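Local coordinates for putative exported protein (PDB 3OCJ) that is of unknown function but has the fold of an AdoMet-dependent methyltransferase, and in this crystal holds a palmitic acid molecule, at residues R27-L32 and L260-W265; G57-L62 and A68-R73; D178-D183 and N194-Y199. One frame throughout, in Å; residues are numbered along the deposited sequence. Where two conformers were deposited one is given.

How the contacts relate
Contact 2 (57-62 with 68-73) and contact 3 (178-183 with 194-199) follow one another along the chain, and both are nested inside the loop closed by contact 1 (27-32 with 260-265). The centres of contacts 1 and 2 lie about 17 Å apart, those of contacts 2 and 3 about 18 Å, and those of contacts 1 and 3 about 26 Å. Contact 2 joins two helices, contact 1 joins helix 15-33 to the end of helix 247-261 and the loop after it, and contact 3 joins loops that follow strands 172-176 and 188-192 of the central sheet. Palmitic acid touches one segment of each: helix 55-63 and the loops after strand 188-192 and helix 247-261.

Contact 1. Residues R27-L32 and L260-W265; sequences RQRILL and LIQPRW. With PLM (palmitic acid), chain D.
Arg29 reaches from helix 15-33 to the end of helix 247-261, where its guanidinium lies flat against the side-chain amide of Gln262. The two planes are only 4° apart, and Gln262 OE1 sits 3.6 Å from Arg29 CZ, over the centre of the group. A bend at chi3 (-66°) turns the guanidinium out of the line of the aliphatic chain. At its edge, Arg29 NH2 comes within 3.0 Å of Leu260 O, while Arg29 NE gives a hydrogen bond to Arg259 O. Gln262, which leaves the helix with positive phi, binds back through NE2 to Thr258 O, which fixes the amide for stacking.

The buried side of the contact is apolar. Ile30 CD1 meets Leu260 CD2 at 3.7 Å, and both residues are buried, with helix 41-53 touching them through Gln44 and Leu51. Arg29 and Gln262, both partly exposed, make the more solvent-accessible side. Farther along, Trp265 is held between Pro263 CB on one face and palmitic acid on the other, the lipid's C4 lying 3.5 Å from Trp265 CD2.

Chemically, a cationic group and an amide set against carbonyls at a helix C-terminus suggest that Arg29 favourably offsets the partial negative charge gathered there, while the buried Ile30-Leu260 pair adds apolar packing.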
loop_
_atom_site.group_PDB
_atom_site.type_symbol
_atom_site.label_atom_id
_atom_site.label_comp_id
_atom_site.label_asym_id
_atom_site.label_seq_id
_atom_site.Cartn_x
_atom_site.Cartn_y
_atom_site.Cartn_z
ATOM N N ARG A 27 -12.924 22.203 1.192
ATOM C CA ARG A 27 -14.215 22.846 1.404
ATOM C C ARG A 27 -14.613 23.656 0.173
ATOM O O ARG A 27 -15.771 23.625 -0.251
ATOM C CB ARG A 27 -14.207 23.733 2.655
ATOM C CG ARG A 27 -15.562 24.379 2.931
ATOM C CD ARG A 27 -15.541 25.244 4.180
ATOM N NE ARG A 27 -16.824 25.912 4.397
ATOM C CZ ARG A 27 -17.797 25.436 5.168
ATOM N NH1 ARG A 27 -17.639 24.286 5.809
ATOM N NH2 ARG A 27 -18.930 26.114 5.305
ATOM N N GLN A 28 -13.650 24.366 -0.410
ATOM C CA GLN A 28 -13.935 25.151 -1.604
ATOM C C GLN A 28 -14.340 24.264 -2.776
ATOM O O GLN A 28 -15.230 24.622 -3.543
ATOM C CB GLN A 28 -12.754 26.051 -1.977
ATOM C CG GLN A 28 -12.752 27.381 -1.243
ATOM C CD GLN A 28 -14.006 28.198 -1.508
ATOM O OE1 GLN A 28 -14.648 28.056 -2.550
ATOM N NE2 GLN A 28 -14.357 29.063 -0.565
ATOM N N ARG A 29 -13.704 23.105 -2.906
ATOM C CA ARG A 29 -14.053 22.180 -3.976
ATOM C C ARG A 29 -15.483 21.675 -3.821
ATOM O O ARG A 29 -16.166 21.420 -4.813
ATOM C CB ARG A 29 -13.067 21.010 -4.039
ATOM C CG ARG A 29 -11.687 21.414 -4.518
ATOM C CD ARG A 29 -10.836 20.204 -4.884
ATOM N NE ARG A 29 -10.499 19.363 -3.736
ATOM C CZ ARG A 29 -9.443 19.537 -2.946
ATOM N NH1 ARG A 29 -8.599 20.541 -3.152
ATOM N NH2 ARG A 29 -9.233 18.697 -1.939
ATOM N N ILE A 30 -15.931 21.532 -2.576
ATOM C CA ILE A 30 -17.303 21.114 -2.303
ATOM C C ILE A 30 -18.276 22.232 -2.669
ATOM O O ILE A 30 -19.246 22.011 -3.398
ATOM C CB ILE A 30 -17.510 20.764 -0.819
ATOM C CG1 ILE A 30 -16.691 19.531 -0.430
ATOM C CG2 ILE A 30 -18.979 20.499 -0.536
ATOM C CD1 ILE A 30 -16.644 19.312 1.078
ATOM N N LEU A 31 -18.012 23.431 -2.160
ATOM C CA LEU A 31 -18.908 24.565 -2.374
ATOM C C LEU A 31 -19.014 24.960 -3.843
ATOM O O LEU A 31 -20.083 25.359 -4.307
ATOM C CB LEU A 31 -18.460 25.767 -1.541
ATOM C CG LEU A 31 -18.474 25.580 -0.023
ATOM C CD1 LEU A 31 -17.996 26.846 0.660
ATOM C CD2 LEU A 31 -19.859 25.202 0.465
ATOM N N LEU A 32 -17.907 24.851 -4.570
ATOM C CA LEU A 32 -17.870 25.260 -5.971
ATOM C C LEU A 32 -18.462 24.218 -6.917
ATOM O O LEU A 32 -18.967 24.564 -7.986
ATOM C CB LEU A 32 -16.437 25.596 -6.399
ATOM C CG LEU A 32 -15.797 26.838 -5.772
ATOM C CD1 LEU A 32 -14.348 26.983 -6.220
ATOM C CD2 LEU A 32 -16.596 28.089 -6.114
ATOM N N LEU A 260 -12.144 15.128 -1.795
ATOM C CA LEU A 260 -11.636 15.564 -0.495
ATOM C C LEU A 260 -10.128 15.368 -0.320
ATOM O O LEU A 260 -9.385 16.344 -0.161
ATOM C CB LEU A 260 -12.424 14.924 0.648
ATOM C CG LEU A 260 -13.946 15.083 0.549
ATOM C CD1 LEU A 260 -14.628 14.514 1.788
ATOM C CD2 LEU A 260 -14.332 16.550 0.347
ATOM N N ILE A 261 -9.671 14.122 -0.371
ATOM C CA ILE A 261 -8.258 13.821 -0.138
ATOM C C ILE A 261 -7.385 14.084 -1.360
ATOM O O ILE A 261 -6.315 14.685 -1.259
ATOM C CB ILE A 261 -8.081 12.346 0.267
ATOM C CG1 ILE A 261 -8.767 12.083 1.611
ATOM C CG2 ILE A 261 -6.603 11.959 0.266
ATOM C CD1 ILE A 261 -8.894 10.601 1.948
ATOM N N GLN A 262 -7.845 13.612 -2.513
ATOM C CA GLN A 262 -7.086 13.658 -3.765
ATOM C C GLN A 262 -5.790 12.862 -3.645
ATOM O O GLN A 262 -4.696 13.405 -3.738
ATOM C CB GLN A 262 -6.845 15.095 -4.220
ATOM C CG GLN A 262 -8.150 15.885 -4.270
ATOM C CD GLN A 262 -8.115 17.043 -5.244
ATOM O OE1 GLN A 262 -7.199 17.863 -5.221
ATOM N NE2 GLN A 262 -9.123 17.118 -6.103
ATOM N N PRO A 263 -5.915 11.549 -3.460
ATOM C CA PRO A 263 -4.727 10.737 -3.156
ATOM C C PRO A 263 -3.734 10.650 -4.316
ATOM O O PRO A 263 -4.106 10.728 -5.490
ATOM C CB PRO A 263 -5.289 9.336 -2.891
ATOM C CG PRO A 263 -6.781 9.455 -2.934
ATOM C CD PRO A 263 -7.155 10.762 -3.552
ATOM N N ARG A 264 -2.478 10.421 -3.956
ATOM C CA ARG A 264 -1.379 10.318 -4.909
ATOM C C ARG A 264 -1.188 8.906 -5.461
ATOM O O ARG A 264 -0.336 8.709 -6.330
ATOM C CB ARG A 264 -0.057 10.674 -4.218
ATOM C CG ARG A 264 0.023 12.008 -3.532
ATOM C CD ARG A 264 1.199 11.987 -2.547
ATOM N NE ARG A 264 1.409 13.295 -1.953
ATOM C CZ ARG A 264 2.106 14.265 -2.536
ATOM N NH1 ARG A 264 2.666 14.054 -3.721
ATOM N NH2 ARG A 264 2.239 15.441 -1.941
ATOM N N TRP A 265 -1.942 7.928 -4.947
ATOM C CA TRP A 265 -1.766 6.523 -5.338
ATOM C C TRP A 265 -2.551 6.145 -6.585
ATOM O O TRP A 265 -3.074 5.029 -6.679
ATOM C CB TRP A 265 -2.145 5.596 -4.179
ATOM C CG TRP A 265 -3.556 5.744 -3.640
ATOM C CD1 TRP A 265 -4.721 5.465 -4.298
ATOM C CD2 TRP A 265 -3.931 6.167 -2.323
ATOM N NE1 TRP A 265 -5.806 5.692 -3.468
ATOM C CE2 TRP A 265 -5.344 6.112 -2.246
ATOM C CE3 TRP A 265 -3.209 6.556 -1.187
ATOM C CZ2 TRP A 265 -6.047 6.472 -1.091
ATOM C CZ3 TRP A 265 -3.912 6.912 -0.035
ATOM C CH2 TRP A 265 -5.318 6.861 -0.001
HETATM C C1 PLM D . -0.569 2.626 -0.119
HETATM O O1 PLM D . -0.431 1.429 0.208
HETATM O O2 PLM D . 0.356 3.422 0.147
HETATM C C2 PLM D . -1.818 3.138 -0.815
HETATM C C3 PLM D . -2.963 2.124 -0.841
HETATM C C4 PLM D . -4.227 2.850 -1.305
HETATM C C5 PLM D . -5.395 1.919 -1.601
HETATM C C6 PLM D . -5.914 1.222 -0.347
HETATM C C7 PLM D . -5.952 2.134 0.873
HETATM C C8 PLM D . -6.964 3.269 0.758
HETATM C C9 PLM D . -6.920 4.064 2.058
HETATM C CA PLM D . -8.157 4.923 2.276
HETATM C CB PLM D . -8.322 5.200 3.766
HETATM C CC PLM D . -9.235 6.386 4.032
HETATM C CD PLM D . -9.333 6.651 5.528
HETATM C CE PLM D . -10.107 7.943 5.770
HETATM C CF PLM D . -9.844 8.504 7.159
HETATM C CG PLM D . -10.264 7.547 8.263
#

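Contact 2. Residues G57-L62 and A68-R73; sequences GRFLLL and AEWTHR. With PLM (palmitic acid), chain D.
Phe59 and Trp70 form this contact by themselves, their rings meeting obliquely across the gap between two consecutive helices. The Phe59 ring and the five-membered ring of Trp70 have centroids 4.6 Å apart and planes inclined at 49°. It is the indole corner that makes the approach: Trp70 CD1 stands over one face of the phenyl ring, displaced toward its rim, and comes within 3.5 Å of Phe59 CG. The neighbouring Trp70 NE1 lies 3.6 Å from Phe59 CD1. Phe59 holds its CG anti to the backbone N (chi1 -172°), which extends the ring from its helix toward the indole.

The six-membered part of the indole is engaged within its own helix. The guanidinium of Arg73, one turn on, is laid over Trp70 CH2, which sits 3.5 Å above the plane of that group and over its centre. A salt bridge from Arg73 NH1 to Glu69 OE2, 2.8 Å long, is consistent with holding the guanidinium in this attitude; the carboxylate oxygen lies almost in the guanidinium plane and is met on its anti side.

Helix 55-63 also faces the lipid. Leu60 CD1 packs against palmitic acid at CC, 3.6 Å away, and Gly57 CA lies 3.6 Å from CF near the end of the acyl chain. The pair thus joins helix 55-63 to helix 68-76 across a short connection. Beyond them, Arg58, Leu61 and Leu62 of the first helix rest on Leu19 of helix 15-33, while Ala68 and His72 of the second touch helix 153-163 of the methyltransferase domain.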
loop_
_atom_site.group_PDB
_atom_site.type_symbol
_atom_site.label_atom_id
_atom_site.label_comp_id
_atom_site.label_asym_id
_atom_site.label_seq_id
_atom_site.Cartn_x
_atom_site.Cartn_y
_atom_site.Cartn_z
ATOM N N GLY A 57 -7.390 10.491 8.869
ATOM C CA GLY A 57 -7.996 11.445 7.964
ATOM C C GLY A 57 -7.149 12.691 7.791
ATOM O O GLY A 57 -6.975 13.165 6.671
ATOM N N ARG A 58 -6.642 13.224 8.904
ATOM C CA ARG A 58 -5.778 14.398 8.853
ATOM C C ARG A 58 -4.491 14.096 8.105
ATOM O O ARG A 58 -4.025 14.915 7.302
ATOM C CB ARG A 58 -5.459 14.907 10.258
ATOM C CG ARG A 58 -6.645 15.521 10.959
ATOM C CD ARG A 58 -6.233 16.220 12.246
ATOM N NE ARG A 58 -5.841 15.292 13.305
ATOM C CZ ARG A 58 -6.690 14.743 14.170
ATOM N NH1 ARG A 58 -7.989 14.992 14.080
ATOM N NH2 ARG A 58 -6.238 13.929 15.117
ATOM N N PHE A 59 -3.914 12.925 8.360
ATOM C CA PHE A 59 -2.688 12.538 7.672
ATOM C C PHE A 59 -2.918 12.491 6.156
ATOM O O PHE A 59 -2.095 12.970 5.370
ATOM C CB PHE A 59 -2.174 11.179 8.172
ATOM C CG PHE A 59 -0.810 10.821 7.643
ATOM C CD1 PHE A 59 0.327 11.122 8.377
ATOM C CD2 PHE A 59 -0.666 10.221 6.407
ATOM C CE1 PHE A 59 1.592 10.825 7.881
ATOM C CE2 PHE A 59 0.604 9.914 5.906
ATOM C CZ PHE A 59 1.732 10.221 6.656
ATOM N N LEU A 60 -4.042 11.921 5.744
ATOM C CA LEU A 60 -4.366 11.839 4.324
ATOM C C LEU A 60 -4.657 13.203 3.707
ATOM O O LEU A 60 -4.233 13.470 2.592
ATOM C CB LEU A 60 -5.544 10.896 4.103
ATOM C CG LEU A 60 -5.172 9.428 4.347
ATOM C CD1 LEU A 60 -6.420 8.564 4.459
ATOM C CD2 LEU A 60 -4.235 8.927 3.254
ATOM N N LEU A 61 -5.355 14.075 4.432
ATOM C CA LEU A 61 -5.627 15.407 3.901
ATOM C C LEU A 61 -4.316 16.145 3.657
ATOM O O LEU A 61 -4.166 16.838 2.653
ATOM C CB LEU A 61 -6.491 16.215 4.874
ATOM C CG LEU A 61 -7.976 15.840 4.853
ATOM C CD1 LEU A 61 -8.660 16.342 6.116
ATOM C CD2 LEU A 61 -8.647 16.410 3.605
ATOM N N LEU A 62 -3.379 15.984 4.590
ATOM C CA LEU A 62 -2.089 16.687 4.529
ATOM C C LEU A 62 -1.172 16.108 3.470
ATOM O O LEU A 62 -0.581 16.848 2.673
ATOM C CB LEU A 62 -1.365 16.605 5.872
ATOM C CG LEU A 62 -1.780 17.592 6.948
ATOM C CD1 LEU A 62 -1.204 17.178 8.287
ATOM C CD2 LEU A 62 -1.299 18.988 6.564
ATOM N N ALA A 68 4.464 4.453 6.654
ATOM C CA ALA A 68 4.618 3.144 7.284
ATOM C C ALA A 68 3.617 2.970 8.421
ATOM O O ALA A 68 2.948 1.937 8.521
ATOM C CB ALA A 68 6.036 2.958 7.797
ATOM N N GLU A 69 3.521 3.983 9.278
ATOM C CA GLU A 69 2.624 3.898 10.424
ATOM C C GLU A 69 1.192 3.664 9.983
ATOM O O GLU A 69 0.526 2.745 10.466
ATOM C CB GLU A 69 2.686 5.154 11.290
ATOM C CG GLU A 69 1.607 5.140 12.368
ATOM C CD GLU A 69 1.772 6.220 13.418
ATOM O OE1 GLU A 69 2.610 7.130 13.233
ATOM O OE2 GLU A 69 1.049 6.144 14.434
ATOM N N TRP A 70 0.701 4.496 9.070
ATOM C CA TRP A 70 -0.702 4.407 8.692
ATOM C C TRP A 70 -1.043 3.213 7.804
ATOM O O TRP A 70 -2.153 2.674 7.880
ATOM C CB TRP A 70 -1.211 5.746 8.144
ATOM C CG TRP A 70 -1.265 6.737 9.239
ATOM C CD1 TRP A 70 -0.488 7.843 9.386
ATOM C CD2 TRP A 70 -2.087 6.663 10.409
ATOM N NE1 TRP A 70 -0.792 8.485 10.564
ATOM C CE2 TRP A 70 -1.774 7.778 11.210
ATOM C CE3 TRP A 70 -3.070 5.769 10.848
ATOM C CZ2 TRP A 70 -2.410 8.031 12.426
ATOM C CZ3 TRP A 70 -3.700 6.019 12.060
ATOM C CH2 TRP A 70 -3.366 7.139 12.834
ATOM N N THR A 71 -0.097 2.771 6.981
ATOM C CA THR A 71 -0.288 1.513 6.277
ATOM C C THR A 71 -0.483 0.375 7.281
ATOM O O THR A 71 -1.427 -0.418 7.168
ATOM C CB THR A 71 0.901 1.171 5.361
ATOM O OG1 THR A 71 1.052 2.195 4.378
ATOM C CG2 THR A 71 0.646 -0.147 4.648
ATOM N N HIS A 72 0.397 0.305 8.272
ATOM C CA HIS A 72 0.285 -0.747 9.270
ATOM C C HIS A 72 -1.052 -0.672 10.000
ATOM O O HIS A 72 -1.777 -1.661 10.097
ATOM C CB HIS A 72 1.417 -0.671 10.286
ATOM C CG HIS A 72 1.259 -1.633 11.420
ATOM N ND1 HIS A 72 1.586 -2.969 11.315
ATOM C CD2 HIS A 72 0.783 -1.459 12.675
ATOM C CE1 HIS A 72 1.325 -3.574 12.460
ATOM N NE2 HIS A 72 0.838 -2.682 13.303
ATOM N N ARG A 73 -1.362 0.506 10.531
ATOM C CA ARG A 73 -2.541 0.652 11.375
ATOM C C ARG A 73 -3.814 0.405 10.569
ATOM O O ARG A 73 -4.767 -0.206 11.051
ATOM C CB ARG A 73 -2.547 2.022 12.068
ATOM C CG ARG A 73 -1.387 2.210 13.039
ATOM C CD ARG A 73 -1.351 3.612 13.656
ATOM N NE ARG A 73 -2.474 3.842 14.556
ATOM C CZ ARG A 73 -2.530 4.834 15.436
ATOM N NH1 ARG A 73 -1.524 5.693 15.531
ATOM N NH2 ARG A 73 -3.593 4.972 16.217
HETATM C C1 PLM D . -0.569 2.626 -0.119
HETATM O O1 PLM D . -0.431 1.429 0.208
HETATM O O2 PLM D . 0.356 3.422 0.147
HETATM C C2 PLM D . -1.818 3.138 -0.815
HETATM C C3 PLM D . -2.963 2.124 -0.841
HETATM C C4 PLM D . -4.227 2.850 -1.305
HETATM C C5 PLM D . -5.395 1.919 -1.601
HETATM C C6 PLM D . -5.914 1.222 -0.347
HETATM C C7 PLM D . -5.952 2.134 0.873
HETATM C C8 PLM D . -6.964 3.269 0.758
HETATM C C9 PLM D . -6.920 4.064 2.058
HETATM C CA PLM D . -8.157 4.923 2.276
HETATM C CB PLM D . -8.322 5.200 3.766
HETATM C CC PLM D . -9.235 6.386 4.032
HETATM C CD PLM D . -9.333 6.651 5.528
HETATM C CE PLM D . -10.107 7.943 5.770
HETATM C CF PLM D . -9.844 8.504 7.159
HETATM C CG PLM D . -10.264 7.547 8.263
#

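Contact 3. Residues D178-D183 and N194-Y199; sequences DAWKLD and NGLNIY. With PLM (palmitic acid), chain D.
With CG beside the backbone N (chi1 -78°) and an extended second torsion (chi2 -178°), Leu196 sends its isobutyl group across to Ala179 and Trp180. Its CD1 branch presses on the methyl group of Ala179, 3.5 Å from CB, a tight fit for two carbons. The other branch, CD2, lies 4.0 Å from Trp180 NE1. The leucine and indole side chains run past each other in opposite directions, and Leu196 O stands at the indole edge, 3.9 Å from Trp180 CZ2.

The backbone of Trp180 is tied by an Asx turn, in which Asp178 OD1 accepts from its N, met from above the carboxylate plane; Asp178 OD2 takes a 2.8 Å salt bridge from Lys181 NZ.

At the far end of 194-199, Tyr199 OH donates a 2.6 Å hydrogen bond to palmitic acid O2 and also pairs with Leu66 N, while Ile198 CD1 packs on C2 of the lipid. Both loops follow parallel strands of the Rossmann-like sheet, 178-183 after 172-176 and 194-199 after 188-192. Helix 203-216 packs beside them, through Leu209 on Trp180 and Val206 on Asn197.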
loop_
_atom_site.group_PDB
_atom_site.type_symbol
_atom_site.label_atom_id
_atom_site.label_comp_id
_atom_site.label_asym_id
_atom_site.label_seq_id
_atom_site.Cartn_x
_atom_site.Cartn_y
_atom_site.Cartn_z
ATOM N N ASP A 178 16.980 4.931 -0.646
ATOM C CA ASP A 178 15.944 5.208 -1.629
ATOM C C ASP A 178 15.627 3.926 -2.386
ATOM O O ASP A 178 16.461 3.399 -3.128
ATOM C CB ASP A 178 16.459 6.275 -2.590
ATOM C CG ASP A 178 15.431 6.681 -3.637
ATOM O OD1 ASP A 178 14.337 6.084 -3.713
ATOM O OD2 ASP A 178 15.754 7.621 -4.387
ATOM N N ALA A 179 14.416 3.417 -2.199
ATOM C CA ALA A 179 13.992 2.207 -2.888
ATOM C C ALA A 179 14.204 2.269 -4.403
ATOM O O ALA A 179 14.528 1.264 -5.026
ATOM C CB ALA A 179 12.530 1.897 -2.566
ATOM N N TRP A 180 14.015 3.446 -5.000
ATOM C CA TRP A 180 14.179 3.599 -6.446
ATOM C C TRP A 180 15.627 3.451 -6.924
ATOM O O TRP A 180 15.878 3.351 -8.122
ATOM C CB TRP A 180 13.603 4.946 -6.916
ATOM C CG TRP A 180 12.143 5.081 -6.627
ATOM C CD1 TRP A 180 11.574 5.682 -5.545
ATOM C CD2 TRP A 180 11.061 4.571 -7.419
ATOM N NE1 TRP A 180 10.207 5.597 -5.621
ATOM C CE2 TRP A 180 9.863 4.910 -6.757
ATOM C CE3 TRP A 180 10.991 3.870 -8.627
ATOM C CZ2 TRP A 180 8.604 4.583 -7.267
ATOM C CZ3 TRP A 180 9.748 3.549 -9.131
ATOM C CH2 TRP A 180 8.570 3.903 -8.453
ATOM N N LYS A 181 16.575 3.434 -5.988
ATOM C CA LYS A 181 17.996 3.305 -6.331
ATOM C C LYS A 181 18.566 1.964 -5.864
ATOM O O LYS A 181 19.783 1.787 -5.797
ATOM C CB LYS A 181 18.808 4.460 -5.728
ATOM C CG LYS A 181 18.365 5.848 -6.161
ATOM C CD LYS A 181 19.260 6.918 -5.527
ATOM C CE LYS A 181 18.657 8.317 -5.623
ATOM N NZ LYS A 181 18.250 8.869 -4.285
ATOM N N LEU A 182 17.688 1.019 -5.538
ATOM C CA LEU A 182 18.118 -0.300 -5.087
ATOM C C LEU A 182 19.167 -0.875 -6.035
ATOM O O LEU A 182 18.964 -0.894 -7.244
ATOM C CB LEU A 182 16.910 -1.236 -5.035
ATOM C CG LEU A 182 17.170 -2.650 -4.523
ATOM C CD1 LEU A 182 17.587 -2.631 -3.060
ATOM C CD2 LEU A 182 15.927 -3.509 -4.713
ATOM N N ASP A 183 20.287 -1.355 -5.498
ATOM C CA ASP A 183 21.337 -1.878 -6.370
ATOM C C ASP A 183 21.980 -3.165 -5.857
ATOM O O ASP A 183 23.053 -3.550 -6.309
ATOM C CB ASP A 183 22.389 -0.805 -6.670
ATOM C CG ASP A 183 23.211 -0.423 -5.450
ATOM O OD1 ASP A 183 22.940 -0.939 -4.345
ATOM O OD2 ASP A 183 24.138 0.402 -5.601
ATOM N N ASN A 194 5.205 -3.349 -1.545
ATOM C CA ASN A 194 3.870 -2.774 -1.655
ATOM C C ASN A 194 3.957 -1.272 -1.451
ATOM O O ASN A 194 4.663 -0.807 -0.566
ATOM C CB ASN A 194 2.944 -3.396 -0.603
ATOM C CG ASN A 194 1.542 -2.811 -0.630
ATOM O OD1 ASN A 194 1.124 -2.108 0.300
ATOM N ND2 ASN A 194 0.813 -3.086 -1.687
ATOM N N GLY A 195 3.238 -0.519 -2.275
ATOM C CA GLY A 195 3.059 0.908 -2.055
ATOM C C GLY A 195 4.046 1.851 -2.717
ATOM O O GLY A 195 4.191 3.009 -2.295
ATOM N N LEU A 196 4.734 1.396 -3.758
ATOM C CA LEU A 196 5.614 2.277 -4.523
ATOM C C LEU A 196 5.097 2.508 -5.928
ATOM O O LEU A 196 4.925 3.645 -6.374
ATOM C CB LEU A 196 7.033 1.716 -4.621
ATOM C CG LEU A 196 7.960 1.863 -3.428
ATOM C CD1 LEU A 196 9.318 1.271 -3.779
ATOM C CD2 LEU A 196 8.083 3.332 -3.050
ATOM N N ASN A 197 4.873 1.412 -6.652
ATOM C CA ASN A 197 4.483 1.532 -8.047
ATOM C C ASN A 197 3.205 2.345 -8.243
ATOM O O ASN A 197 3.059 3.056 -9.234
ATOM C CB ASN A 197 4.375 0.146 -8.715
ATOM C CG ASN A 197 3.530 -0.842 -7.905
ATOM O OD1 ASN A 197 2.836 -0.475 -6.950
ATOM N ND2 ASN A 197 3.566 -2.099 -8.310
ATOM N N ILE A 198 2.267 2.218 -7.301
ATOM C CA ILE A 198 0.984 2.896 -7.422
ATOM C C ILE A 198 1.094 4.424 -7.304
ATOM O O ILE A 198 0.146 5.132 -7.631
ATOM C CB ILE A 198 -0.033 2.379 -6.397
ATOM C CG1 ILE A 198 0.475 2.595 -4.960
ATOM C CG2 ILE A 198 -0.339 0.908 -6.687
ATOM C CD1 ILE A 198 -0.431 2.000 -3.884
ATOM N N TYR A 199 2.253 4.922 -6.859
ATOM C CA TYR A 199 2.486 6.367 -6.796
ATOM C C TYR A 199 3.247 6.908 -7.991
ATOM O O TYR A 199 3.467 8.112 -8.064
ATOM C CB TYR A 199 3.241 6.746 -5.514
ATOM C CG TYR A 199 2.455 6.517 -4.241
ATOM C CD1 TYR A 199 1.680 7.531 -3.685
ATOM C CD2 TYR A 199 2.486 5.293 -3.586
ATOM C CE1 TYR A 199 0.948 7.321 -2.516
ATOM C CE2 TYR A 199 1.763 5.085 -2.405
ATOM C CZ TYR A 199 0.999 6.107 -1.883
ATOM O OH TYR A 199 0.269 5.907 -0.722
HETATM C C1 PLM D . -0.569 2.626 -0.119
HETATM O O1 PLM D . -0.431 1.429 0.208
HETATM O O2 PLM D . 0.356 3.422 0.147
HETATM C C2 PLM D . -1.818 3.138 -0.815
HETATM C C3 PLM D . -2.963 2.124 -0.841
HETATM C C4 PLM D . -4.227 2.850 -1.305
HETATM C C5 PLM D . -5.395 1.919 -1.601
HETATM C C6 PLM D . -5.914 1.222 -0.347
HETATM C C7 PLM D . -5.952 2.134 0.873
HETATM C C8 PLM D . -6.964 3.269 0.758
HETATM C C9 PLM D . -6.920 4.064 2.058
HETATM C CA PLM D . -8.157 4.923 2.276
HETATM C CB PLM D . -8.322 5.200 3.766
HETATM C CC PLM D . -9.235 6.386 4.032
HETATM C CD PLM D . -9.333 6.651 5.528
HETATM C CE PLM D . -10.107 7.943 5.770
HETATM C CF PLM D . -9.844 8.504 7.159
HETATM C CG PLM D . -10.264 7.547 8.263
#